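PDB 2GZQ: phosphatidylethanolamine-binding protein from Plasmodium vivax, which probably binds phosphatidylethanolamine or related phospholipid head groups. Local coordinates for residues I41-G46 against I140-S145; S62-I67 against L124-P129; I80-D85 against N180-N185; Y166-R169 against N173-Q176. All blocks are in the same frame, centred on the assembly; numbering follows the deposited sequence. Where two conformers were deposited one is given.

Contact 1 (I41-G46 against I140-S145)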
loop_
_atom_site.group_PDB
_atom_site.type_symbol
_atom_site.label_atom_id
_atom_site.label_comp_id
_atom_site.label_asym_id
_atom_site.label_seq_id
_atom_site.Cartn_x
_atom_site.Cartn_y
_atom_site.Cartn_z
ATOM N N ILE A 41 1.894 -1.474 11.318
ATOM C CA ILE A 41 1.749 -2.676 10.485
ATOM C C ILE A 41 2.662 -3.750 11.006
ATOM O O ILE A 41 3.877 -3.570 11.057
ATOM C CB ILE A 41 2.117 -2.408 9.028
ATOM C CG1 ILE A 41 1.267 -1.282 8.456
ATOM C CG2 ILE A 41 2.007 -3.679 8.167
ATOM C CD1 ILE A 41 1.815 -0.666 7.211
ATOM N N SER A 42 2.073 -4.872 11.426
ATOM C CA SER A 42 2.804 -6.011 11.979
ATOM C C SER A 42 2.458 -7.258 11.163
ATOM O O SER A 42 1.326 -7.701 11.150
ATOM C CB SER A 42 2.379 -6.229 13.433
ATOM O OG SER A 42 3.055 -7.338 13.977
ATOM N N PHE A 43 3.450 -7.841 10.504
ATOM C CA PHE A 43 3.255 -9.146 9.882
ATOM C C PHE A 43 2.983 -10.214 10.917
ATOM O O PHE A 43 2.089 -11.056 10.752
ATOM C CB PHE A 43 4.459 -9.518 9.027
ATOM C CG PHE A 43 4.441 -8.863 7.682
ATOM C CD1 PHE A 43 3.661 -9.395 6.671
ATOM C CD2 PHE A 43 5.164 -7.701 7.445
ATOM C CE1 PHE A 43 3.609 -8.802 5.434
ATOM C CE2 PHE A 43 5.125 -7.086 6.199
ATOM C CZ PHE A 43 4.337 -7.641 5.188
ATOM N N LYS A 44 3.748 -10.158 11.993
ATOM C CA LYS A 44 3.681 -11.106 13.115
ATOM C C LYS A 44 4.531 -10.480 14.211
ATOM O O LYS A 44 5.231 -9.500 13.964
ATOM C CB LYS A 44 4.265 -12.469 12.740
ATOM C CG LYS A 44 5.699 -12.412 12.271
ATOM C CD LYS A 44 6.070 -13.688 11.526
ATOM C CE LYS A 44 5.878 -13.525 10.026
ATOM N NZ LYS A 44 5.113 -14.667 9.452
ATOM N N SER A 45 4.492 -11.036 15.416
ATOM C CA SER A 45 5.192 -10.401 16.520
ATOM C C SER A 45 6.650 -10.187 16.149
ATOM O O SER A 45 7.324 -11.124 15.726
ATOM C CB SER A 45 5.097 -11.253 17.778
ATOM O OG SER A 45 5.831 -10.662 18.838
ATOM N N GLY A 46 7.142 -8.959 16.299
ATOM C CA GLY A 46 8.554 -8.684 16.055
ATOM C C GLY A 46 8.870 -8.363 14.600
ATOM O O GLY A 46 10.028 -8.181 14.241
ATOM N N ILE A 140 8.969 -1.446 -0.213
ATOM C CA ILE A 140 7.632 -2.014 -0.128
ATOM C C ILE A 140 6.775 -1.040 0.695
ATOM O O ILE A 140 7.095 -0.733 1.840
ATOM C CB ILE A 140 7.697 -3.409 0.491
ATOM C CG1 ILE A 140 8.585 -4.353 -0.327
ATOM C CG2 ILE A 140 6.293 -3.961 0.682
ATOM C CD1 ILE A 140 8.203 -4.538 -1.726
ATOM N N SER A 141 5.731 -0.516 0.067
ATOM C CA SER A 141 5.027 0.643 0.552
ATOM C C SER A 141 3.549 0.379 0.747
ATOM O O SER A 141 2.915 -0.380 -0.001
ATOM C CB SER A 141 5.194 1.774 -0.447
ATOM O OG SER A 141 6.554 2.178 -0.613
ATOM N N PHE A 142 2.992 1.057 1.747
ATOM C CA PHE A 142 1.587 0.963 2.102
ATOM C C PHE A 142 0.999 2.359 2.039
ATOM O O PHE A 142 1.439 3.239 2.757
ATOM C CB PHE A 142 1.437 0.401 3.515
ATOM C CG PHE A 142 1.905 -1.022 3.676
ATOM C CD1 PHE A 142 3.238 -1.307 3.784
ATOM C CD2 PHE A 142 1.002 -2.060 3.736
ATOM C CE1 PHE A 142 3.671 -2.610 3.974
ATOM C CE2 PHE A 142 1.436 -3.377 3.917
ATOM C CZ PHE A 142 2.764 -3.622 4.009
ATOM N N ILE A 143 -0.012 2.565 1.199
ATOM C CA ILE A 143 -0.631 3.864 1.007
ATOM C C ILE A 143 -2.093 3.785 1.464
ATOM O O ILE A 143 -2.860 2.931 0.999
ATOM C CB ILE A 143 -0.611 4.275 -0.471
ATOM C CG1 ILE A 143 0.812 4.269 -1.044
ATOM C CG2 ILE A 143 -1.268 5.638 -0.642
ATOM C CD1 ILE A 143 0.880 4.262 -2.544
ATOM N N LEU A 144 -2.449 4.671 2.369
ATOM C CA LEU A 144 -3.769 4.738 2.954
ATOM C C LEU A 144 -4.495 5.974 2.481
ATOM O O LEU A 144 -3.937 7.087 2.582
ATOM C CB LEU A 144 -3.651 4.801 4.486
ATOM C CG LEU A 144 -4.926 4.611 5.273
ATOM C CD1 LEU A 144 -5.410 3.171 5.184
ATOM C CD2 LEU A 144 -4.731 5.067 6.740
ATOM N N SER A 145 -5.701 5.793 1.928
ATOM C CA SER A 145 -6.475 6.891 1.365
ATOM C C SER A 145 -7.913 6.803 1.855
ATOM O O SER A 145 -8.362 5.772 2.337
ATOM C CB SER A 145 -6.451 6.839 -0.172
ATOM O OG SER A 145 -5.143 6.865 -0.667
#
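I41, in strand 39-42, and F142, in the middle of strand 138-148, bring the two segments closest, with their CA atoms 9.1 Å apart: the distance of facing sheets rather than of strands paired in one sheet. Each CB leans toward the other segment, and the two side chains meet head-on in the gap. I41 CG1 lies beside its own backbone N and the chain runs on extended (chi2 162°), which carries CD1 out to the phenyl ring. That methyl, I41 CD1, sits over one face of F142, 3.8 Å from the ring centroid and 20° off the ring normal, a CH-pi contact. It is displaced toward the root of the ring, where F142 CG is the atom nearest to I41 CD1, at 3.6 Å. F43 adds a looser touch. The chain turns a corner there, yet the ring swings back until its CZ lies near the plane of the F142 ring, at the edge, 4.5 Å from F142 CZ. V49 of strand 47-49 packs on all three side chains, and M83 of the neighbouring strand 77-85 lies against F142. With methyl, ring edge and ring face all buried, the two segments are joined by dispersion and CH-pi forces alone, as befits the hydrophobic interior between the two sheets of this beta-sandwich protein.

Contact 2 (S62-I67 against L124-P129)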
loop_
_atom_site.group_PDB
_atom_site.type_symbol
_atom_site.label_atom_id
_atom_site.label_comp_id
_atom_site.label_asym_id
_atom_site.label_seq_id
_atom_site.Cartn_x
_atom_site.Cartn_y
_atom_site.Cartn_z
ATOM N N SER A 62 2.111 -13.990 4.016
ATOM C CA SER A 62 0.709 -13.744 4.344
ATOM C C SER A 62 0.407 -12.300 4.673
ATOM O O SER A 62 1.295 -11.535 5.044
ATOM C CB SER A 62 0.248 -14.598 5.510
ATOM O OG SER A 62 0.461 -15.974 5.249
ATOM N N VAL A 63 -0.856 -11.947 4.560
ATOM C CA VAL A 63 -1.301 -10.596 4.847
ATOM C C VAL A 63 -0.892 -10.219 6.265
ATOM O O VAL A 63 -0.872 -11.065 7.153
ATOM C CB VAL A 63 -2.814 -10.494 4.615
ATOM C CG1 VAL A 63 -3.605 -11.224 5.669
ATOM C CG2 VAL A 63 -3.277 -9.067 4.521
ATOM N N PRO A 64 -0.515 -8.966 6.507
ATOM C CA PRO A 64 -0.178 -8.602 7.887
ATOM C C PRO A 64 -1.232 -9.023 8.892
ATOM O O PRO A 64 -2.423 -8.792 8.677
ATOM C CB PRO A 64 -0.046 -7.089 7.810
ATOM C CG PRO A 64 0.481 -6.849 6.417
ATOM C CD PRO A 64 -0.276 -7.850 5.569
ATOM N N ARG A 65 -0.816 -9.600 10.009
ATOM C CA ARG A 65 -1.764 -10.050 11.007
ATOM C C ARG A 65 -2.469 -8.855 11.657
ATOM O O ARG A 65 -3.647 -8.948 11.996
ATOM C CB ARG A 65 -1.065 -10.896 12.074
ATOM C CG ARG A 65 -2.035 -11.558 13.025
ATOM C CD ARG A 65 -1.367 -12.546 13.961
ATOM N NE ARG A 65 -2.327 -13.129 14.909
ATOM C CZ ARG A 65 -1.993 -13.966 15.885
ATOM N NH1 ARG A 65 -2.910 -14.448 16.698
ATOM N NH2 ARG A 65 -0.737 -14.328 16.047
ATOM N N ASN A 66 -1.733 -7.787 11.935
ATOM C CA ASN A 66 -2.299 -6.651 12.657
ATOM C C ASN A 66 -1.909 -5.341 12.031
ATOM O O ASN A 66 -0.711 -5.058 11.874
ATOM C CB ASN A 66 -1.863 -6.643 14.119
ATOM C CG ASN A 66 -2.517 -7.713 14.892
ATOM O OD1 ASN A 66 -3.677 -7.597 15.267
ATOM N ND2 ASN A 66 -1.794 -8.789 15.103
ATOM N N ILE A 67 -2.905 -4.532 11.680
ATOM C CA ILE A 67 -2.692 -3.174 11.256
ATOM C C ILE A 67 -3.537 -2.298 12.144
ATOM O O ILE A 67 -4.652 -2.675 12.501
ATOM C CB ILE A 67 -3.041 -2.993 9.784
ATOM C CG1 ILE A 67 -2.073 -3.790 8.920
ATOM C CG2 ILE A 67 -3.043 -1.520 9.394
ATOM C CD1 ILE A 67 -2.400 -3.790 7.459
ATOM N N LEU A 124 -7.926 -6.665 -4.553
ATOM C CA LEU A 124 -6.818 -7.529 -4.967
ATOM C C LEU A 124 -6.308 -8.264 -3.729
ATOM O O LEU A 124 -5.760 -7.617 -2.822
ATOM C CB LEU A 124 -5.685 -6.717 -5.597
ATOM C CG LEU A 124 -6.071 -6.031 -6.909
ATOM C CD1 LEU A 124 -5.003 -5.009 -7.289
ATOM C CD2 LEU A 124 -6.238 -7.056 -8.037
ATOM N N PRO A 125 -6.442 -9.606 -3.698
ATOM C CA PRO A 125 -6.034 -10.276 -2.483
ATOM C C PRO A 125 -4.513 -10.249 -2.326
ATOM O O PRO A 125 -3.764 -10.212 -3.309
ATOM C CB PRO A 125 -6.547 -11.704 -2.670
ATOM C CG PRO A 125 -6.633 -11.896 -4.151
ATOM C CD PRO A 125 -6.924 -10.546 -4.728
ATOM N N TYR A 126 -4.064 -10.274 -1.082
ATOM C CA TYR A 126 -2.650 -10.173 -0.751
ATOM C C TYR A 126 -1.831 -11.233 -1.452
ATOM O O TYR A 126 -2.135 -12.436 -1.330
ATOM C CB TYR A 126 -2.477 -10.318 0.768
ATOM C CG TYR A 126 -1.049 -10.143 1.202
ATOM C CD1 TYR A 126 -0.552 -8.906 1.530
ATOM C CD2 TYR A 126 -0.189 -11.231 1.265
ATOM C CE1 TYR A 126 0.749 -8.744 1.941
ATOM C CE2 TYR A 126 1.140 -11.080 1.650
ATOM C CZ TYR A 126 1.611 -9.823 1.963
ATOM O OH TYR A 126 2.935 -9.621 2.337
ATOM N N VAL A 127 -0.746 -10.817 -2.096
ATOM C CA VAL A 127 0.314 -11.731 -2.497
ATOM C C VAL A 127 1.610 -11.111 -2.036
ATOM O O VAL A 127 1.825 -9.898 -2.188
ATOM C CB VAL A 127 0.325 -11.978 -4.010
ATOM C CG1 VAL A 127 -0.986 -12.591 -4.465
ATOM C CG2 VAL A 127 0.620 -10.696 -4.777
ATOM N N GLY A 128 2.465 -11.911 -1.435
ATOM C CA GLY A 128 3.675 -11.362 -0.811
ATOM C C GLY A 128 4.704 -10.850 -1.805
ATOM O O GLY A 128 4.611 -11.135 -3.000
ATOM N N PRO A 129 5.694 -10.082 -1.318
ATOM C CA PRO A 129 6.759 -9.505 -2.131
ATOM C C PRO A 129 7.388 -10.445 -3.094
ATOM O O PRO A 129 7.641 -11.605 -2.792
ATOM C CB PRO A 129 7.761 -8.991 -1.102
ATOM C CG PRO A 129 6.921 -8.656 0.075
ATOM C CD PRO A 129 5.839 -9.706 0.097
#
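Y126 lays one ring face across V63 and the peptide that precedes it, and its side chain can be followed outward atom by atom. Y126 CB, directed toward segment 62-67, touches V63 CB at 3.9 Å and comes about as near to the methyl V63 CG2. CG is anti to the Y126 backbone N (chi1 -177°), which extends the ring across segment 62-67, with V63 CA standing over the centre of one face. This CH-pi contact is nearly vertical: V63 CA is 3.7 Å from the centroid of the Y126 ring and 11° off the normal. Farther out the two edges diverge. Y126 CD2 meets V63 N over the face at 3.4 Å, and Y126 CE2 reaches the carbonyl carbon S62 C at 3.3 Å, so this side rests on the S62-V63 peptide group. On the other side Y126 CE1 meets P64 CD at 3.9 Å, an oblique approach. Y126 CZ passes S62 O at 3.5 Å, and the hydroxyl beyond it makes its hydrogen bond to T60 O, just upstream of segment 62-67. W102 of strand 99-107 supports V63 and P64 from the six-stranded sheet, while V127 O, next to Y126, is hydrogen-bonded to H101 ND1. The tyrosine is therefore held in two ways: packing of backbone and aliphatic carbon against its face probably sets how the ring is turned, while the bond from OH to T60 O holds its tip, and together they tie the 124-129 loop to the loop that leads into strand 66-69.

Contact 3 (I80-D85 against N180-N185)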
loop_
_atom_site.group_PDB
_atom_site.type_symbol
_atom_site.label_atom_id
_atom_site.label_comp_id
_atom_site.label_asym_id
_atom_site.label_seq_id
_atom_site.Cartn_x
_atom_site.Cartn_y
_atom_site.Cartn_z
ATOM N N ILE A 80 -9.129 3.010 2.101
ATOM C CA ILE A 80 -8.659 2.059 1.096
ATOM C C ILE A 80 -7.142 1.988 1.215
ATOM O O ILE A 80 -6.464 3.018 1.315
ATOM C CB ILE A 80 -9.148 2.446 -0.337
ATOM C CG1 ILE A 80 -8.675 1.420 -1.354
ATOM C CG2 ILE A 80 -8.773 3.872 -0.687
ATOM C CD1 ILE A 80 -9.342 1.571 -2.725
ATOM N N LEU A 81 -6.618 0.768 1.240
ATOM C CA LEU A 81 -5.207 0.513 1.503
ATOM C C LEU A 81 -4.630 -0.265 0.336
ATOM O O LEU A 81 -5.181 -1.290 -0.069
ATOM C CB LEU A 81 -5.099 -0.305 2.789
ATOM C CG LEU A 81 -3.696 -0.708 3.221
ATOM C CD1 LEU A 81 -2.748 0.440 3.418
ATOM C CD2 LEU A 81 -3.758 -1.520 4.497
ATOM N N PHE A 82 -3.506 0.220 -0.177
ATOM C CA PHE A 82 -2.780 -0.451 -1.229
ATOM C C PHE A 82 -1.390 -0.794 -0.689
ATOM O O PHE A 82 -0.751 0.072 -0.061
ATOM C CB PHE A 82 -2.577 0.468 -2.452
ATOM C CG PHE A 82 -3.839 0.915 -3.145
ATOM C CD1 PHE A 82 -4.912 0.080 -3.343
ATOM C CD2 PHE A 82 -3.951 2.207 -3.641
ATOM C CE1 PHE A 82 -6.036 0.528 -4.012
ATOM C CE2 PHE A 82 -5.049 2.619 -4.309
ATOM C CZ PHE A 82 -6.100 1.810 -4.482
HETATM N N MSE A 83 -0.890 -1.990 -0.970
HETATM C CA MSE A 83 0.493 -2.276 -0.788
HETATM C C MSE A 83 1.142 -2.499 -2.148
HETATM O O MSE A 83 0.616 -3.257 -2.978
HETATM C CB MSE A 83 0.564 -3.515 0.046
HETATM C CG MSE A 83 1.921 -3.979 0.309
HETATM SE SE MSE A 83 1.699 -5.754 0.887
HETATM C CE MSE A 83 3.564 -6.268 0.995
ATOM N N ILE A 84 2.259 -1.809 -2.376
ATOM C CA ILE A 84 2.927 -1.785 -3.667
ATOM C C ILE A 84 4.424 -1.999 -3.538
ATOM O O ILE A 84 5.028 -1.728 -2.504
ATOM C CB ILE A 84 2.677 -0.495 -4.458
ATOM C CG1 ILE A 84 3.178 0.703 -3.680
ATOM C CG2 ILE A 84 1.219 -0.350 -4.809
ATOM C CD1 ILE A 84 3.419 1.908 -4.522
ATOM N N ASP A 85 5.027 -2.424 -4.637
ATOM C CA ASP A 85 6.470 -2.357 -4.839
ATOM C C ASP A 85 6.762 -1.415 -6.003
ATOM O O ASP A 85 6.514 -1.780 -7.154
ATOM C CB ASP A 85 7.022 -3.751 -5.116
ATOM C CG ASP A 85 8.538 -3.773 -5.219
ATOM O OD1 ASP A 85 9.100 -4.861 -5.499
ATOM O OD2 ASP A 85 9.147 -2.704 -5.004
ATOM N N ASN A 180 -1.770 7.338 -9.368
ATOM C CA ASN A 180 -2.677 7.619 -10.481
ATOM C C ASN A 180 -4.107 7.138 -10.177
ATOM O O ASN A 180 -5.080 7.856 -10.407
ATOM C CB ASN A 180 -2.146 7.025 -11.776
ATOM C CG ASN A 180 -2.930 7.480 -12.981
ATOM O OD1 ASN A 180 -3.258 8.657 -13.105
ATOM N ND2 ASN A 180 -3.207 6.569 -13.910
ATOM N N VAL A 181 -4.219 5.920 -9.676
ATOM C CA VAL A 181 -5.520 5.390 -9.298
ATOM C C VAL A 181 -6.225 6.229 -8.245
ATOM O O VAL A 181 -7.399 6.536 -8.370
ATOM C CB VAL A 181 -5.410 3.935 -8.853
ATOM C CG1 VAL A 181 -6.720 3.440 -8.270
ATOM C CG2 VAL A 181 -4.996 3.059 -10.039
ATOM N N ILE A 182 -5.475 6.670 -7.249
ATOM C CA ILE A 182 -6.026 7.485 -6.203
ATOM C C ILE A 182 -6.558 8.800 -6.752
ATOM O O ILE A 182 -7.695 9.203 -6.494
ATOM C CB ILE A 182 -4.956 7.683 -5.120
ATOM C CG1 ILE A 182 -4.722 6.363 -4.385
ATOM C CG2 ILE A 182 -5.310 8.850 -4.152
ATOM C CD1 ILE A 182 -3.428 6.322 -3.596
ATOM N N GLN A 183 -5.757 9.475 -7.558
ATOM C CA GLN A 183 -6.142 10.807 -7.982
ATOM C C GLN A 183 -7.265 10.714 -9.010
ATOM O O GLN A 183 -8.185 11.541 -8.997
ATOM C CB GLN A 183 -4.953 11.671 -8.429
ATOM C CG GLN A 183 -4.275 11.196 -9.633
ATOM C CD GLN A 183 -4.921 11.692 -10.869
ATOM O OE1 GLN A 183 -5.540 12.745 -10.877
ATOM N NE2 GLN A 183 -4.800 10.921 -11.931
HETATM N N MSE A 184 -7.258 9.708 -9.887
HETATM C CA MSE A 184 -8.298 9.619 -10.898
HETATM C C MSE A 184 -9.657 9.234 -10.304
HETATM O O MSE A 184 -10.694 9.434 -10.942
HETATM C CB MSE A 184 -7.869 8.683 -12.040
HETATM C CG MSE A 184 -7.941 7.184 -11.763
HETATM SE SE MSE A 184 -6.695 6.181 -13.004
HETATM C CE MSE A 184 -7.749 4.589 -13.100
ATOM N N ASN A 185 -9.657 8.679 -9.083
ATOM C CA ASN A 185 -10.878 8.368 -8.338
ATOM C C ASN A 185 -11.249 9.440 -7.316
ATOM O O ASN A 185 -12.152 9.269 -6.518
ATOM C CB ASN A 185 -10.713 7.025 -7.625
ATOM C CG ASN A 185 -10.950 5.870 -8.534
ATOM O OD1 ASN A 185 -12.101 5.529 -8.822
ATOM N ND2 ASN A 185 -9.879 5.307 -9.078
#
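F82 points from strand 77-85 onto V181 and I182 of helix 178-184, a helix packed on one side of the larger sheet of the phosphatidylethanolamine-binding protein fold. The link between the two segments is wholly apolar. F82 CE2 meets I182 CG1 at 3.8 Å, with the isoleucine carbon at the ring edge and near its plane; the two side chains run past each other in opposite directions. I182 starts off to one side, but CG1 stands beside its own backbone N (chi1 -70°) and the chain extends from there, so that I182 CD1 also comes to 4.1 Å from F82 CE2. V181 crosses the ring obliquely, and V181 CG1 stays 4.2 Å from F82 CZ. F172, from the preceding short helix, completes the cluster by meeting F82 edge-to-face and touching V181; S145 of strand 138-148 lies against I182. The polar interactions belong to the helix itself. Q183 NE2 donates to N180 OD1 at 3.0 Å, one turn back, with the acceptor close to the plane of the Q183 amide. At the C-terminal end N185 leaves helical backbone angles and folds its amide back on the last turn, while its OD1 is taken by T156 N. Two donors then share V181 O from opposite faces of its plane: N185 N at 3.2 Å and N185 ND2 at 2.9 Å, the latter with an N-H...O angle of 168°.

Contact 4 (Y166-R169 against N173-Q176)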
loop_
_atom_site.group_PDB
_atom_site.type_symbol
_atom_site.label_atom_id
_atom_site.label_comp_id
_atom_site.label_asym_id
_atom_site.label_seq_id
_atom_site.Cartn_x
_atom_site.Cartn_y
_atom_site.Cartn_z
ATOM N N TYR A 166 -8.276 -11.708 -14.637
ATOM C CA TYR A 166 -8.966 -10.514 -15.086
ATOM C C TYR A 166 -8.224 -9.232 -14.731
ATOM O O TYR A 166 -8.688 -8.152 -15.073
ATOM C CB TYR A 166 -10.405 -10.484 -14.556
ATOM C CG TYR A 166 -11.262 -11.589 -15.156
ATOM C CD1 TYR A 166 -11.528 -12.734 -14.419
ATOM C CD2 TYR A 166 -11.761 -11.499 -16.438
ATOM C CE1 TYR A 166 -12.290 -13.750 -14.941
ATOM C CE2 TYR A 166 -12.540 -12.522 -16.969
ATOM C CZ TYR A 166 -12.782 -13.641 -16.210
ATOM O OH TYR A 166 -13.545 -14.674 -16.726
ATOM N N ILE A 167 -7.088 -9.346 -14.055
ATOM C CA ILE A 167 -6.275 -8.214 -13.667
ATOM C C ILE A 167 -4.808 -8.531 -13.870
ATOM O O ILE A 167 -4.441 -9.670 -14.123
ATOM C CB ILE A 167 -6.567 -7.775 -12.186
ATOM C CG1 ILE A 167 -6.405 -8.916 -11.188
ATOM C CG2 ILE A 167 -7.960 -7.196 -12.091
ATOM C CD1 ILE A 167 -4.987 -9.256 -10.812
ATOM N N THR A 168 -3.960 -7.521 -13.767
ATOM C CA THR A 168 -2.529 -7.748 -13.692
ATOM C C THR A 168 -1.986 -6.945 -12.524
ATOM O O THR A 168 -2.449 -5.852 -12.245
ATOM C CB THR A 168 -1.775 -7.398 -14.977
ATOM O OG1 THR A 168 -0.379 -7.687 -14.765
ATOM C CG2 THR A 168 -1.978 -5.970 -15.405
ATOM N N ARG A 169 -1.010 -7.485 -11.807
ATOM C CA ARG A 169 -0.410 -6.723 -10.723
ATOM C C ARG A 169 0.726 -5.821 -11.182
ATOM O O ARG A 169 1.128 -4.932 -10.458
ATOM C CB ARG A 169 -0.010 -7.666 -9.595
ATOM C CG ARG A 169 -1.230 -8.324 -8.993
ATOM C CD ARG A 169 -0.911 -9.544 -8.167
ATOM N NE ARG A 169 -2.133 -10.109 -7.594
ATOM C CZ ARG A 169 -2.642 -9.777 -6.415
ATOM N NH1 ARG A 169 -2.035 -8.899 -5.619
ATOM N NH2 ARG A 169 -3.776 -10.335 -6.024
ATOM N N ASN A 173 -2.352 -2.860 -12.400
ATOM C CA ASN A 173 -3.492 -3.262 -13.221
ATOM C C ASN A 173 -3.649 -2.412 -14.443
ATOM O O ASN A 173 -4.747 -2.060 -14.855
ATOM C CB ASN A 173 -4.798 -3.289 -12.443
ATOM C CG ASN A 173 -5.860 -4.067 -13.183
ATOM O OD1 ASN A 173 -5.519 -5.039 -13.844
ATOM N ND2 ASN A 173 -7.137 -3.599 -13.157
ATOM N N ASN A 174 -2.526 -2.096 -15.064
ATOM C CA ASN A 174 -2.470 -1.259 -16.264
ATOM C C ASN A 174 -3.015 0.151 -16.015
ATOM O O ASN A 174 -3.525 0.786 -16.951
ATOM C CB ASN A 174 -3.224 -1.922 -17.437
ATOM C CG ASN A 174 -2.494 -3.127 -18.005
ATOM O OD1 ASN A 174 -3.110 -4.141 -18.321
ATOM N ND2 ASN A 174 -1.187 -3.026 -18.093
ATOM N N CYS A 175 -2.909 0.638 -14.778
ATOM C CA CYS A 175 -3.158 2.050 -14.479
ATOM C C CYS A 175 -1.887 2.776 -14.031
ATOM O O CYS A 175 -1.941 3.945 -13.590
ATOM C CB CYS A 175 -4.243 2.209 -13.424
ATOM S SG CYS A 175 -5.819 1.477 -13.894
ATOM N N GLN A 176 -0.773 2.075 -14.162
ATOM C CA GLN A 176 0.586 2.574 -13.973
ATOM C C GLN A 176 0.964 2.662 -12.494
ATOM O O GLN A 176 1.881 1.971 -12.074
ATOM C CB GLN A 176 0.823 3.873 -14.727
ATOM C CG GLN A 176 0.339 3.804 -16.163
ATOM C CD GLN A 176 0.820 2.567 -16.901
ATOM O OE1 GLN A 176 2.011 2.285 -16.926
ATOM N NE2 GLN A 176 -0.111 1.848 -17.543
HETATM O O HOH W 1 -8.606 -5.483 -15.516
#
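N173 lays its side-chain amide across I167, CG and ND2 passing I167 CG2 and N173 OD1 coming to 3.4 Å from I167 CB. With CG anti to the backbone N of N173, the carboxamide reaches back along the preceding loop. N173 OD1 accepts a fairly straight hydrogen bond from T168 N, 2.9 Å long with an N-H...O angle of 162°. The donor is tilted 27° from the carbonyl plane. The other end of the amide is occupied too: ND2 donates to G157 O, and a water that gives a bond to Y166 O is weakly linked to N173 ND2 at 3.4 Å. Such partners on both ends should keep the amide from flipping. The backbones also touch: N173 CA lies 3.0 Å from T168 O, a CA-H...O contact. T168 packs as well: T168 CG2 sits beside the amide of N174, 3.6 Å from N174 OD1, the two side chains crossing at about a right angle. Next along, R169 turns away to a salt bridge with E164 and a hydrogen bond to P125 O. N173 and N174 both have positive phi and psi, the backbone shape of a left-handed helical turn; this short surface helix, pinned by an asparagine to the loop before it, is consistent with the left-handed-helix motif proposed as functional for this protein.

In the fold
From the N terminus, strand 39-42 opens contact 1, which closes only when strand 138-148 arrives and joins the smaller sheet to the larger. Contact 2 is nested inside that loop, tying the approach to strand 66-69 to the loop after strand 121-124. Contact 3 starts within both loops and ends beyond them, so it crosses contacts 1 and 2; it fastens helix 178-184 to strand 77-85. Contact 4, a short local closure, is nested inside contact 3 and follows contacts 1 and 2 in series. Contacts 1 and 4 lie on opposite sides of the chain's centre, their own centres about 22 Å apart.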